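Local structure of adenylosuccinate lyase (Francisella tularensis subsp. tularensis SCHU S4, 4EEI) at residues B[133-144]-B[338-348]. The protein probably catalyses two fumarate-releasing eliminations of purine biosynthesis, one turning adenylosuccinate into AMP and the other yielding the intermediate AICAR. Sequence-based numbering, arbitrary orientation. Where two conformers were deposited one is given.
Sequences EIITMGRSHGMF and RDIIEDRVRST. With AMP (adenosine monophosphate), chain O; EDO (1,2-ethanediol), chain R; EDO (1,2-ethanediol), chain Z.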
# COMPACT_ATOMS: atom_id res chain seq x y z
N GLU B 133 -10.73 14.80 35.46
CA GLU B 133 -10.17 15.25 36.74
C GLU B 133 -8.86 14.57 37.14
O GLU B 133 -8.16 15.03 38.04
CB GLU B 133 -11.18 14.97 37.85
CG GLU B 133 -11.53 13.49 37.99
CD GLU B 133 -12.38 13.17 39.21
OE1 GLU B 133 -11.81 13.05 40.32
OE2 GLU B 133 -13.61 13.04 39.07
N ILE B 134 -8.55 13.46 36.49
CA ILE B 134 -7.41 12.64 36.89
C ILE B 134 -6.13 13.21 36.30
O ILE B 134 -6.08 13.53 35.12
CB ILE B 134 -7.59 11.19 36.44
CG1 ILE B 134 -8.87 10.61 37.05
CG2 ILE B 134 -6.39 10.35 36.80
CD1 ILE B 134 -9.19 9.19 36.61
N ILE B 135 -5.09 13.35 37.12
CA ILE B 135 -3.82 13.85 36.61
C ILE B 135 -2.88 12.69 36.29
O ILE B 135 -2.74 11.74 37.08
CB ILE B 135 -3.17 14.89 37.57
CG1 ILE B 135 -1.95 15.55 36.92
CG2 ILE B 135 -2.81 14.26 38.90
CD1 ILE B 135 -1.58 16.88 37.58
N THR B 136 -2.27 12.73 35.10
CA THR B 136 -1.39 11.66 34.64
C THR B 136 -0.10 12.26 34.09
O THR B 136 -0.04 13.46 33.83
CB THR B 136 -2.07 10.81 33.56
OG1 THR B 136 -1.27 9.66 33.25
CG2 THR B 136 -2.26 11.64 32.28
N MET B 137 0.92 11.43 33.91
CA MET B 137 2.15 11.89 33.26
C MET B 137 2.01 11.82 31.74
O MET B 137 1.78 10.74 31.17
CB MET B 137 3.36 11.06 33.69
CG MET B 137 3.83 11.31 35.11
SD MET B 137 4.15 13.06 35.41
CE MET B 137 5.32 13.40 34.09
N GLY B 138 2.13 12.97 31.09
CA GLY B 138 2.25 13.01 29.64
C GLY B 138 3.61 12.45 29.26
O GLY B 138 4.57 12.54 30.04
N ARG B 139 3.70 11.85 28.07
CA ARG B 139 4.92 11.18 27.64
C ARG B 139 5.25 11.52 26.20
O ARG B 139 4.40 11.41 25.31
CB ARG B 139 4.77 9.66 27.77
CG ARG B 139 4.78 9.11 29.21
CD ARG B 139 4.55 7.59 29.18
NE ARG B 139 4.30 6.99 30.50
CZ ARG B 139 3.10 6.96 31.09
NH1 ARG B 139 2.05 7.53 30.50
NH2 ARG B 139 2.95 6.38 32.27
N SER B 140 6.49 11.93 25.95
CA SER B 140 6.96 12.15 24.59
C SER B 140 8.19 11.28 24.38
O SER B 140 9.08 11.25 25.23
CB SER B 140 7.28 13.61 24.35
OG SER B 140 8.18 14.09 25.33
N HIS B 141 8.23 10.58 23.26
CA HIS B 141 9.20 9.51 23.01
C HIS B 141 9.10 8.41 24.08
O HIS B 141 10.08 7.72 24.36
CB HIS B 141 10.65 10.03 22.97
CG HIS B 141 10.81 11.35 22.28
ND1 HIS B 141 10.84 11.47 20.91
CD2 HIS B 141 10.95 12.60 22.78
CE1 HIS B 141 11.00 12.75 20.59
NE2 HIS B 141 11.06 13.45 21.71
N GLY B 142 7.92 8.27 24.68
CA GLY B 142 7.72 7.32 25.77
C GLY B 142 8.32 7.75 27.10
O GLY B 142 8.23 7.03 28.10
N MET B 143 8.95 8.92 27.11
CA MET B 143 9.62 9.44 28.30
C MET B 143 8.74 10.46 29.02
O MET B 143 8.01 11.22 28.38
CB MET B 143 10.96 10.07 27.94
CG MET B 143 11.81 9.24 26.99
SD MET B 143 12.10 7.57 27.60
CE MET B 143 13.02 7.90 29.10
N PHE B 144 8.80 10.47 30.34
CA PHE B 144 7.96 11.37 31.12
C PHE B 144 8.27 12.81 30.72
O PHE B 144 9.43 13.18 30.58
CB PHE B 144 8.25 11.21 32.62
CG PHE B 144 7.79 9.90 33.19
CD1 PHE B 144 6.76 9.18 32.60
CD2 PHE B 144 8.38 9.39 34.33
CE1 PHE B 144 6.34 7.98 33.13
CE2 PHE B 144 7.97 8.19 34.87
CZ PHE B 144 6.95 7.48 34.27
N ARG B 338 -7.01 4.78 38.90
CA ARG B 338 -6.69 6.15 39.26
C ARG B 338 -5.50 6.32 40.20
O ARG B 338 -4.65 7.17 39.98
CB ARG B 338 -7.91 6.83 39.88
CG ARG B 338 -7.59 8.25 40.29
CD ARG B 338 -8.81 8.97 40.79
NE ARG B 338 -8.52 10.40 40.89
CZ ARG B 338 -9.45 11.34 40.96
NH1 ARG B 338 -10.73 11.02 40.95
NH2 ARG B 338 -9.08 12.62 41.04
N ASP B 339 -5.44 5.51 41.25
CA ASP B 339 -4.35 5.65 42.21
C ASP B 339 -2.98 5.35 41.61
O ASP B 339 -2.00 6.02 41.92
CB ASP B 339 -4.62 4.82 43.47
CG ASP B 339 -5.73 5.40 44.32
OD1 ASP B 339 -5.96 6.63 44.26
OD2 ASP B 339 -6.38 4.62 45.05
N ILE B 340 -2.91 4.35 40.72
CA ILE B 340 -1.67 4.07 40.01
C ILE B 340 -1.28 5.25 39.13
O ILE B 340 -0.11 5.66 39.09
CB ILE B 340 -1.78 2.80 39.15
CG1 ILE B 340 -1.78 1.55 40.05
CG2 ILE B 340 -0.64 2.72 38.12
CD1 ILE B 340 -2.23 0.30 39.34
N ILE B 341 -2.26 5.79 38.42
CA ILE B 341 -2.03 6.91 37.51
C ILE B 341 -1.50 8.13 38.24
O ILE B 341 -0.50 8.72 37.83
CB ILE B 341 -3.34 7.29 36.80
CG1 ILE B 341 -3.75 6.19 35.82
CG2 ILE B 341 -3.19 8.60 36.07
CD1 ILE B 341 -5.17 6.32 35.33
N GLU B 342 -2.16 8.50 39.33
CA GLU B 342 -1.81 9.73 40.03
C GLU B 342 -0.57 9.57 40.93
O GLU B 342 0.16 10.53 41.16
CB GLU B 342 -3.02 10.24 40.82
CG GLU B 342 -4.22 10.52 39.91
CD GLU B 342 -5.33 11.33 40.58
OE1 GLU B 342 -5.74 10.99 41.71
OE2 GLU B 342 -5.80 12.31 39.96
N ASP B 343 -0.34 8.36 41.42
CA ASP B 343 0.86 8.10 42.21
C ASP B 343 2.13 8.24 41.35
O ASP B 343 3.19 8.63 41.84
CB ASP B 343 0.81 6.71 42.85
CG ASP B 343 -0.04 6.68 44.11
OD1 ASP B 343 -0.39 7.76 44.64
OD2 ASP B 343 -0.36 5.56 44.57
N ARG B 344 2.00 7.92 40.07
CA ARG B 344 3.12 8.06 39.15
C ARG B 344 3.48 9.54 38.96
O ARG B 344 4.65 9.89 38.85
CB ARG B 344 2.79 7.37 37.82
CG ARG B 344 3.83 7.52 36.73
CD ARG B 344 3.62 6.50 35.61
NE ARG B 344 4.09 5.17 35.99
CZ ARG B 344 3.35 4.06 35.95
NH1 ARG B 344 2.09 4.11 35.54
NH2 ARG B 344 3.88 2.90 36.32
N VAL B 345 2.47 10.41 38.94
CA VAL B 345 2.71 11.85 38.93
C VAL B 345 3.42 12.27 40.21
O VAL B 345 4.36 13.06 40.17
CB VAL B 345 1.39 12.64 38.77
CG1 VAL B 345 1.64 14.13 38.90
CG2 VAL B 345 0.75 12.33 37.42
N ARG B 346 2.99 11.72 41.34
CA ARG B 346 3.62 12.03 42.62
C ARG B 346 5.07 11.57 42.66
O ARG B 346 5.91 12.21 43.29
CB ARG B 346 2.86 11.36 43.76
CG ARG B 346 1.49 11.93 44.04
CD ARG B 346 0.89 11.25 45.26
NE ARG B 346 -0.27 11.96 45.78
CZ ARG B 346 -1.53 11.65 45.49
NH1 ARG B 346 -2.52 12.35 46.02
NH2 ARG B 346 -1.79 10.64 44.68
N SER B 347 5.36 10.45 42.01
CA SER B 347 6.69 9.86 42.06
C SER B 347 7.71 10.61 41.20
O SER B 347 8.91 10.34 41.27
CB SER B 347 6.64 8.38 41.64
OG SER B 347 6.43 8.26 40.24
N THR B 348 7.24 11.56 40.39
CA THR B 348 8.15 12.30 39.51
C THR B 348 8.11 13.80 39.77
O THR B 348 7.05 14.41 39.82
CB THR B 348 7.83 12.02 38.02
OG1 THR B 348 6.69 12.79 37.62
CG2 THR B 348 7.55 10.55 37.80
P AMP O . 14.85 13.60 12.45
O1P AMP O . 16.04 13.47 11.53
O2P AMP O . 14.42 12.30 13.09
O3P AMP O . 13.72 14.42 11.89
O5' AMP O . 15.40 14.48 13.68
C5' AMP O . 14.51 15.01 14.65
C4' AMP O . 15.18 16.17 15.39
O4' AMP O . 14.29 16.71 16.37
C3' AMP O . 16.43 15.70 16.12
O3' AMP O . 17.49 16.61 15.85
C2' AMP O . 16.07 15.77 17.59
O2' AMP O . 17.19 16.20 18.37
C1' AMP O . 14.95 16.79 17.63
N9 AMP O . 14.01 16.49 18.74
C8 AMP O . 14.23 15.65 19.76
N7 AMP O . 13.17 15.61 20.61
C5 AMP O . 12.24 16.46 20.12
C6 AMP O . 10.89 16.89 20.52
N6 AMP O . 10.30 16.41 21.64
N1 AMP O . 10.26 17.79 19.73
C2 AMP O . 10.83 18.28 18.62
N3 AMP O . 12.06 17.93 18.19
C4 AMP O . 12.80 17.03 18.89
C1 EDO R . -6.88 2.09 41.31
O1 EDO R . -5.48 2.41 41.45
C2 EDO R . -7.75 3.25 41.80
O2 EDO R . -8.98 3.27 41.05
C1 EDO Z . 6.22 5.21 38.42
O1 EDO Z . 6.44 4.06 39.26
C2 EDO Z . 7.04 5.11 37.13
O2 EDO Z . 6.62 3.97 36.36
O HOH W 1 -7.07 14.66 40.54
O HOH W 2 0.48 8.52 35.18
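The amide of I135 gives a nearly straight hydrogen bond to E342 (N to OE2 3.1 Å), reaching the carboxylate through the lone pair that faces away from OE1. A glutamate suits this place because its second oxygen serves another donor: R338 NE makes a salt-bridge hydrogen bond to E342 OE1 (3.0 Å), from above the carboxylate plane, 61° out of it. The long chain of R338, extended from CG to NE with CG anti to the backbone N (chi1 179°), also carries the guanidinium to E133. E133 OE1 lies at the guanidinium's edge and the two planes are nearly perpendicular (84°), although the modelled NH1 to OE1 separation is doubtfully short. A water ties E133 O, R338 NH2 and E342 OE2 together, and I134 CG1 lies over one guanidinium face.

Aliphatic side chains and M137 fill the interface. The small branches of I341 and V345 let the strand backbone come close: I341 CG2 meets I134 CG2 at 3.7 Å and packs on T136 CB, while V345 CG2 presses on T136 C (3.4 Å). Flexible M137 bends to bring SD to 3.4 Å from T348 OG1. R344 CD touches F144 CZ (3.7 Å) and R139 NH2; both arginines form salt bridges with E250, and R139 NE with D247 of the second subunit, which would offset their like charges. I135 O is buried without a polar partner. At the hairpin's turn, H141 NE2 accepts a weak bond from N6 of an AMP held largely by two other subunits. Helix 338-346 and T348 thus pack along the hairpin, and at its base the E342 carboxylate, shared by I135 and R338, would probably stay ionised and fixes the strand's start against the helix.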